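Local structure of D-alanyl-D-alanine carboxypeptidase (Streptococcus pneumoniae R6, 1XP4) at residues I42-A54 with F123-G135. The protein probably removes the terminal D-alanine from cell-wall precursor peptides, as a serine-type D-Ala-D-Ala carboxypeptidase of the peptidase S11 family. Numbering follows the deposited sequence.
Sequences ITKLITVYLVYEA and FVDMMRAKLLEWG
Leu50 fits as a knob among Phe123, Met126, Met127 and Lys130. Its CB lies 3.5 Å from Phe123 CZ. CG continues past the same ring atom. CD1 then sits over one ring face, 3.8 Å from the centroid of Phe123, in a CH-pi contact offset toward the rim. The same methyl also touches Met126 CB. The other branch, CD2, reaches Lys130 CE at 4.0 Å. The two helices, 44-54 and 123-133, cross almost at right angles (94°). Helix 44-54 carries Lys44, the predicted proton acceptor of the SxxK motif, as in other penicillin-binding proteins. Lys44 NZ is hydrogen-bonded to Ser41 OG, the predicted acyl-ester serine. Lys44 CB points away from helix 123-133. Further along, Trp134 presents its edge to the face of Tyr49 in a T-shaped pair, planes at 82°. The Lys130 chain folds back at its second and third torsions (both near +60°), which lays CD over a face of Trp134. That bend brings NZ to Glu53 OE2 (2.9 Å), which accepts through its syn lone pair in a salt bridge. NZ also donates a weak bond to Glu133 OE1, a second salt bridge. Ile46 CG2 packs on Met127 CB at 3.8 Å, while Thr43 CG2 meets Met127 CE.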
ATOM      1  N   ILE A  42       6.353  -1.983  10.091  1.00 12.40           N
ATOM      2  CA  ILE A  42       5.762  -1.667   8.799  1.00  9.43           C
ATOM      3  C   ILE A  42       6.140  -2.836   7.896  1.00 10.11           C
ATOM      4  O   ILE A  42       5.513  -3.089   6.870  1.00 11.22           O
ATOM      5  CB  ILE A  42       6.307  -0.328   8.241  1.00  8.29           C
ATOM      6  CG1 ILE A  42       5.734   0.836   9.060  1.00  8.22           C
ATOM      7  CG2 ILE A  42       5.923  -0.159   6.785  1.00  5.48           C
ATOM      8  CD1 ILE A  42       6.203   2.206   8.599  1.00  7.20           C
ATOM      9  N   THR A  43       7.154  -3.572   8.327  1.00 10.16           N
ATOM     10  CA  THR A  43       7.654  -4.735   7.609  1.00 13.93           C
ATOM     11  C   THR A  43       6.557  -5.755   7.302  1.00 14.22           C
ATOM     12  O   THR A  43       6.538  -6.375   6.234  1.00 16.10           O
ATOM     13  CB  THR A  43       8.765  -5.439   8.438  1.00 17.39           C
ATOM     14  OG1 THR A  43       9.894  -4.561   8.575  1.00 18.35           O
ATOM     15  CG2 THR A  43       9.205  -6.733   7.766  1.00 15.31           C
ATOM     16  N   LYS A  44       5.642  -5.925   8.247  1.00 14.18           N
ATOM     17  CA  LYS A  44       4.557  -6.880   8.100  1.00 13.19           C
ATOM     18  C   LYS A  44       3.682  -6.697   6.853  1.00 14.10           C
ATOM     19  O   LYS A  44       2.850  -7.551   6.549  1.00 17.11           O
ATOM     20  CB  LYS A  44       3.699  -6.860   9.363  1.00 11.07           C
ATOM     21  CG  LYS A  44       4.469  -7.247  10.621  1.00 10.16           C
ATOM     22  CD  LYS A  44       3.569  -7.268  11.847  1.00 14.91           C
ATOM     23  CE  LYS A  44       4.284  -7.828  13.077  1.00 15.35           C
ATOM     24  NZ  LYS A  44       5.343  -6.921  13.599  1.00 12.38           N
ATOM     25  N   LEU A  45       3.860  -5.600   6.127  1.00 12.66           N
ATOM     26  CA  LEU A  45       3.071  -5.388   4.927  1.00 12.02           C
ATOM     27  C   LEU A  45       3.617  -6.285   3.833  1.00 15.35           C
ATOM     28  O   LEU A  45       2.864  -6.932   3.091  1.00 16.49           O
ATOM     29  CB  LEU A  45       3.140  -3.932   4.478  1.00 11.68           C
ATOM     30  CG  LEU A  45       2.505  -2.898   5.410  1.00 12.50           C
ATOM     31  CD1 LEU A  45       2.612  -1.521   4.770  1.00  7.14           C
ATOM     32  CD2 LEU A  45       1.043  -3.260   5.679  1.00  8.70           C
ATOM     33  N   ILE A  46       4.938  -6.326   3.723  1.00 15.58           N
ATOM     34  CA  ILE A  46       5.542  -7.169   2.712  1.00 14.58           C
ATOM     35  C   ILE A  46       5.130  -8.596   3.061  1.00 15.68           C
ATOM     36  O   ILE A  46       4.735  -9.370   2.192  1.00 16.52           O
ATOM     37  CB  ILE A  46       7.073  -7.048   2.725  1.00 14.01           C
ATOM     38  CG1 ILE A  46       7.482  -5.570   2.762  1.00 12.07           C
ATOM     39  CG2 ILE A  46       7.643  -7.702   1.474  1.00 11.76           C
ATOM     40  CD1 ILE A  46       8.956  -5.346   3.039  1.00  6.54           C
ATOM     41  N   THR A  47       5.196  -8.924   4.349  1.00 17.22           N
ATOM     42  CA  THR A  47       4.826 -10.252   4.843  1.00 16.65           C
ATOM     43  C   THR A  47       3.415 -10.635   4.429  1.00 16.64           C
ATOM     44  O   THR A  47       3.180 -11.689   3.834  1.00 16.97           O
ATOM     45  CB  THR A  47       4.896 -10.313   6.384  1.00 16.72           C
ATOM     46  OG1 THR A  47       6.254 -10.129   6.813  1.00 19.18           O
ATOM     47  CG2 THR A  47       4.380 -11.651   6.886  1.00 10.44           C
ATOM     48  N   VAL A  48       2.480  -9.756   4.756  1.00 16.35           N
ATOM     49  CA  VAL A  48       1.073  -9.953   4.455  1.00 18.09           C
ATOM     50  C   VAL A  48       0.782 -10.091   2.956  1.00 19.57           C
ATOM     51  O   VAL A  48      -0.209 -10.722   2.568  1.00 19.54           O
ATOM     52  CB  VAL A  48       0.254  -8.792   5.083  1.00 18.28           C
ATOM     53  CG1 VAL A  48      -1.048  -8.589   4.347  1.00 20.86           C
ATOM     54  CG2 VAL A  48      -0.019  -9.100   6.554  1.00 17.94           C
ATOM     55  N   TYR A  49       1.640  -9.514   2.111  1.00 19.79           N
ATOM     56  CA  TYR A  49       1.444  -9.610   0.664  1.00 16.52           C
ATOM     57  C   TYR A  49       1.691 -11.033   0.201  1.00 16.34           C
ATOM     58  O   TYR A  49       1.005 -11.531  -0.682  1.00 18.79           O
ATOM     59  CB  TYR A  49       2.399  -8.697  -0.098  1.00 15.87           C
ATOM     60  CG  TYR A  49       2.079  -8.603  -1.574  1.00 15.99           C
ATOM     61  CD1 TYR A  49       1.152  -7.670  -2.045  1.00 18.33           C
ATOM     62  CD2 TYR A  49       2.691  -9.449  -2.501  1.00 17.47           C
ATOM     63  CE1 TYR A  49       0.844  -7.572  -3.406  1.00 19.16           C
ATOM     64  CE2 TYR A  49       2.387  -9.363  -3.869  1.00 19.50           C
ATOM     65  CZ  TYR A  49       1.465  -8.419  -4.313  1.00 19.93           C
ATOM     66  OH  TYR A  49       1.174  -8.298  -5.655  1.00 18.77           O
ATOM     67  N   LEU A  50       2.684 -11.692   0.782  1.00 14.17           N
ATOM     68  CA  LEU A  50       2.963 -13.057   0.378  1.00 14.76           C
ATOM     69  C   LEU A  50       1.856 -13.994   0.864  1.00 14.69           C
ATOM     70  O   LEU A  50       1.578 -15.026   0.245  1.00 15.46           O
ATOM     71  CB  LEU A  50       4.334 -13.488   0.907  1.00 13.45           C
ATOM     72  CG  LEU A  50       5.516 -12.658   0.374  1.00 12.99           C
ATOM     73  CD1 LEU A  50       6.814 -13.153   0.984  1.00  9.39           C
ATOM     74  CD2 LEU A  50       5.579 -12.757  -1.147  1.00  9.88           C
ATOM     75  N   VAL A  51       1.211 -13.611   1.962  1.00 14.35           N
ATOM     76  CA  VAL A  51       0.127 -14.396   2.543  1.00 13.95           C
ATOM     77  C   VAL A  51      -1.113 -14.365   1.659  1.00 15.60           C
ATOM     78  O   VAL A  51      -1.763 -15.394   1.450  1.00 16.62           O
ATOM     79  CB  VAL A  51      -0.261 -13.870   3.933  1.00 14.19           C
ATOM     80  CG1 VAL A  51      -1.370 -14.721   4.507  1.00 14.57           C
ATOM     81  CG2 VAL A  51       0.947 -13.881   4.856  1.00 13.16           C
ATOM     82  N   TYR A  52      -1.453 -13.183   1.152  1.00 15.56           N
ATOM     83  CA  TYR A  52      -2.607 -13.058   0.267  1.00 16.56           C
ATOM     84  C   TYR A  52      -2.285 -13.765  -1.046  1.00 17.04           C
ATOM     85  O   TYR A  52      -3.163 -14.351  -1.683  1.00 19.09           O
ATOM     86  CB  TYR A  52      -2.942 -11.584   0.004  1.00 15.99           C
ATOM     87  CG  TYR A  52      -3.796 -10.949   1.083  1.00 14.83           C
ATOM     88  CD1 TYR A  52      -5.143 -11.277   1.214  1.00 15.72           C
ATOM     89  CD2 TYR A  52      -3.252 -10.044   1.991  1.00 13.28           C
ATOM     90  CE1 TYR A  52      -5.932 -10.716   2.229  1.00 13.73           C
ATOM     91  CE2 TYR A  52      -4.028  -9.483   3.007  1.00 13.01           C
ATOM     92  CZ  TYR A  52      -5.364  -9.824   3.117  1.00 12.91           C
ATOM     93  OH  TYR A  52      -6.132  -9.278   4.117  1.00 16.22           O
ATOM     94  N   GLU A  53      -1.017 -13.719  -1.439  1.00 17.37           N
ATOM     95  CA  GLU A  53      -0.590 -14.369  -2.668  1.00 19.32           C
ATOM     96  C   GLU A  53      -0.702 -15.887  -2.537  1.00 19.85           C
ATOM     97  O   GLU A  53      -0.872 -16.591  -3.528  1.00 19.07           O
ATOM     98  CB  GLU A  53       0.846 -13.985  -3.004  1.00 21.25           C
ATOM     99  CG  GLU A  53       1.272 -14.441  -4.380  1.00 28.97           C
ATOM    100  CD  GLU A  53       2.600 -13.846  -4.803  1.00 32.63           C
ATOM    101  OE1 GLU A  53       3.634 -14.221  -4.209  1.00 35.54           O
ATOM    102  OE2 GLU A  53       2.605 -12.997  -5.723  1.00 34.10           O
ATOM    103  N   ALA A  54      -0.596 -16.390  -1.309  1.00 19.08           N
ATOM    104  CA  ALA A  54      -0.715 -17.824  -1.068  1.00 16.67           C
ATOM    105  C   ALA A  54      -2.199 -18.171  -0.959  1.00 15.63           C
ATOM    106  O   ALA A  54      -2.615 -19.279  -1.294  1.00 14.46           O
ATOM    107  CB  ALA A  54       0.018 -18.207   0.203  1.00 17.33           C
ATOM    108  N   PHE A 123      11.113 -17.703   3.974  1.00 15.91           N
ATOM    109  CA  PHE A 123      10.141 -16.637   3.764  1.00 15.80           C
ATOM    110  C   PHE A 123      10.857 -15.313   3.451  1.00 13.11           C
ATOM    111  O   PHE A 123      10.437 -14.569   2.563  1.00 10.74           O
ATOM    112  CB  PHE A 123       9.237 -16.460   4.989  1.00 14.31           C
ATOM    113  CG  PHE A 123       7.990 -15.686   4.694  1.00 12.70           C
ATOM    114  CD1 PHE A 123       6.894 -16.308   4.110  1.00 14.51           C
ATOM    115  CD2 PHE A 123       7.924 -14.324   4.955  1.00 13.67           C
ATOM    116  CE1 PHE A 123       5.744 -15.583   3.786  1.00 12.24           C
ATOM    117  CE2 PHE A 123       6.780 -13.588   4.635  1.00 13.62           C
ATOM    118  CZ  PHE A 123       5.688 -14.222   4.050  1.00 12.30           C
ATOM    119  N   VAL A 124      11.938 -15.025   4.175  1.00 10.59           N
ATOM    120  CA  VAL A 124      12.692 -13.799   3.933  1.00 11.55           C
ATOM    121  C   VAL A 124      13.237 -13.765   2.500  1.00 13.63           C
ATOM    122  O   VAL A 124      13.214 -12.722   1.838  1.00 13.36           O
ATOM    123  CB  VAL A 124      13.873 -13.636   4.923  1.00 10.59           C
ATOM    124  CG1 VAL A 124      14.752 -12.460   4.487  1.00  9.79           C
ATOM    125  CG2 VAL A 124      13.341 -13.399   6.347  1.00  7.81           C
ATOM    126  N   ASP A 125      13.723 -14.903   2.018  1.00 14.11           N
ATOM    127  CA  ASP A 125      14.238 -14.953   0.667  1.00 14.82           C
ATOM    128  C   ASP A 125      13.091 -14.643  -0.280  1.00 17.46           C
ATOM    129  O   ASP A 125      13.285 -14.043  -1.340  1.00 17.43           O
ATOM    130  CB  ASP A 125      14.827 -16.329   0.364  1.00 17.45           C
ATOM    131  CG  ASP A 125      16.089 -16.615   1.168  1.00 20.55           C
ATOM    132  OD1 ASP A 125      16.877 -15.673   1.415  1.00 19.78           O
ATOM    133  OD2 ASP A 125      16.301 -17.788   1.542  1.00 24.32           O
HETATM  134  N   MSE A 126      11.887 -15.048   0.107  1.00 17.99           N
HETATM  135  CA  MSE A 126      10.724 -14.782  -0.717  1.00 18.85           C
HETATM  136  C   MSE A 126      10.444 -13.286  -0.728  1.00 21.14           C
HETATM  137  O   MSE A 126      10.148 -12.712  -1.780  1.00 23.73           O
HETATM  138  CB  MSE A 126       9.498 -15.540  -0.194  1.00 20.52           C
HETATM  139  CG  MSE A 126       9.445 -17.002  -0.607  1.00 21.46           C
HETATM  140 SE   MSE A 126       7.921 -17.968   0.092  1.00 29.50          SE
HETATM  141  CE  MSE A 126       6.508 -16.891  -0.657  1.00 25.50           C
HETATM  142  N   MSE A 127      10.539 -12.639   0.431  1.00 20.54           N
HETATM  143  CA  MSE A 127      10.275 -11.210   0.448  1.00 20.61           C
HETATM  144  C   MSE A 127      11.402 -10.423  -0.217  1.00 19.53           C
HETATM  145  O   MSE A 127      11.183  -9.317  -0.724  1.00 20.20           O
HETATM  146  CB  MSE A 127       9.967 -10.703   1.877  1.00 20.50           C
HETATM  147  CG  MSE A 127      10.639 -11.422   3.031  1.00 21.08           C
HETATM  148 SE   MSE A 127       9.769 -11.135   4.780  1.00 22.14          SE
HETATM  149  CE  MSE A 127       9.778  -9.202   4.861  1.00 22.58           C
ATOM    150  N   ARG A 128      12.602 -10.994  -0.247  1.00 16.96           N
ATOM    151  CA  ARG A 128      13.714 -10.317  -0.908  1.00 14.48           C
ATOM    152  C   ARG A 128      13.469 -10.368  -2.411  1.00 13.35           C
ATOM    153  O   ARG A 128      13.760  -9.419  -3.137  1.00 13.13           O
ATOM    154  CB  ARG A 128      15.047 -11.001  -0.594  1.00 10.66           C
ATOM    155  CG  ARG A 128      15.513 -10.810   0.820  1.00 15.40           C
ATOM    156  CD  ARG A 128      16.852 -11.470   1.078  1.00 15.35           C
ATOM    157  NE  ARG A 128      17.310 -11.213   2.442  1.00 19.83           N
ATOM    158  CZ  ARG A 128      18.479 -11.620   2.927  1.00 20.53           C
ATOM    159  NH1 ARG A 128      19.311 -12.305   2.155  1.00 20.87           N
ATOM    160  NH2 ARG A 128      18.819 -11.345   4.184  1.00 18.67           N
ATOM    161  N   ALA A 129      12.924 -11.488  -2.868  1.00 12.26           N
ATOM    162  CA  ALA A 129      12.658 -11.673  -4.281  1.00 14.09           C
ATOM    163  C   ALA A 129      11.521 -10.781  -4.720  1.00 16.97           C
ATOM    164  O   ALA A 129      11.616 -10.102  -5.746  1.00 18.93           O
ATOM    165  CB  ALA A 129      12.323 -13.120  -4.563  1.00 11.35           C
ATOM    166  N   LYS A 130      10.444 -10.789  -3.937  1.00 18.78           N
ATOM    167  CA  LYS A 130       9.268  -9.983  -4.233  1.00 18.80           C
ATOM    168  C   LYS A 130       9.633  -8.504  -4.360  1.00 20.04           C
ATOM    169  O   LYS A 130       9.172  -7.819  -5.271  1.00 21.67           O
ATOM    170  CB  LYS A 130       8.219 -10.172  -3.136  1.00 19.96           C
ATOM    171  CG  LYS A 130       6.948  -9.371  -3.349  1.00 23.56           C
ATOM    172  CD  LYS A 130       6.294  -9.671  -4.700  1.00 28.08           C
ATOM    173  CE  LYS A 130       5.731 -11.091  -4.787  1.00 28.87           C
ATOM    174  NZ  LYS A 130       4.940 -11.298  -6.043  1.00 29.40           N
ATOM    175  N   LEU A 131      10.459  -8.003  -3.449  1.00 20.42           N
ATOM    176  CA  LEU A 131      10.849  -6.608  -3.525  1.00 20.16           C
ATOM    177  C   LEU A 131      11.587  -6.331  -4.836  1.00 20.70           C
ATOM    178  O   LEU A 131      11.378  -5.290  -5.461  1.00 21.80           O
ATOM    179  CB  LEU A 131      11.724  -6.222  -2.324  1.00 19.55           C
ATOM    180  CG  LEU A 131      11.052  -6.155  -0.943  1.00 17.33           C
ATOM    181  CD1 LEU A 131      12.056  -5.655   0.083  1.00 15.97           C
ATOM    182  CD2 LEU A 131       9.858  -5.222  -0.976  1.00 14.99           C
ATOM    183  N   LEU A 132      12.441  -7.258  -5.261  1.00 20.71           N
ATOM    184  CA  LEU A 132      13.189  -7.070  -6.502  1.00 20.64           C
ATOM    185  C   LEU A 132      12.255  -7.025  -7.698  1.00 21.53           C
ATOM    186  O   LEU A 132      12.534  -6.350  -8.684  1.00 24.22           O
ATOM    187  CB  LEU A 132      14.218  -8.183  -6.684  1.00 21.42           C
ATOM    188  CG  LEU A 132      15.410  -8.100  -5.730  1.00 23.24           C
ATOM    189  CD1 LEU A 132      16.333  -9.284  -5.941  1.00 23.85           C
ATOM    190  CD2 LEU A 132      16.147  -6.792  -5.965  1.00 20.85           C
ATOM    191  N   GLU A 133      11.152  -7.761  -7.612  1.00 21.40           N
ATOM    192  CA  GLU A 133      10.153  -7.778  -8.672  1.00 21.45           C
ATOM    193  C   GLU A 133       9.574  -6.377  -8.804  1.00 21.42           C
ATOM    194  O   GLU A 133       9.425  -5.842  -9.899  1.00 23.10           O
ATOM    195  CB  GLU A 133       9.012  -8.715  -8.308  1.00 22.46           C
ATOM    196  CG  GLU A 133       9.030 -10.047  -8.978  1.00 26.96           C
ATOM    197  CD  GLU A 133       7.805 -10.850  -8.612  1.00 31.55           C
ATOM    198  OE1 GLU A 133       6.688 -10.296  -8.704  1.00 31.47           O
ATOM    199  OE2 GLU A 133       7.957 -12.031  -8.231  1.00 36.51           O
ATOM    200  N   TRP A 134       9.240  -5.798  -7.660  1.00 20.87           N
ATOM    201  CA  TRP A 134       8.661  -4.474  -7.603  1.00 18.69           C
ATOM    202  C   TRP A 134       9.633  -3.349  -7.947  1.00 18.07           C
ATOM    203  O   TRP A 134       9.264  -2.178  -7.926  1.00 21.39           O
ATOM    204  CB  TRP A 134       8.062  -4.247  -6.217  1.00 20.95           C
ATOM    205  CG  TRP A 134       6.898  -5.154  -5.907  1.00 24.03           C
ATOM    206  CD1 TRP A 134       6.020  -5.695  -6.804  1.00 24.54           C
ATOM    207  CD2 TRP A 134       6.431  -5.539  -4.606  1.00 26.02           C
ATOM    208  NE1 TRP A 134       5.029  -6.383  -6.146  1.00 25.94           N
ATOM    209  CE2 TRP A 134       5.250  -6.301  -4.798  1.00 28.28           C
ATOM    210  CE3 TRP A 134       6.876  -5.301  -3.300  1.00 22.98           C
ATOM    211  CZ2 TRP A 134       4.524  -6.840  -3.726  1.00 27.50           C
ATOM    212  CZ3 TRP A 134       6.154  -5.835  -2.237  1.00 25.08           C
ATOM    213  CH2 TRP A 134       4.986  -6.590  -2.457  1.00 26.62           C
ATOM    214  N   GLY A 135      10.872  -3.691  -8.262  1.00 14.74           N
ATOM    215  CA  GLY A 135      11.823  -2.656  -8.610  1.00 17.78           C
ATOM    216  C   GLY A 135      12.523  -2.028  -7.424  1.00 20.67           C
ATOM    217  O   GLY A 135      13.220  -1.024  -7.570  1.00 24.31           O
TER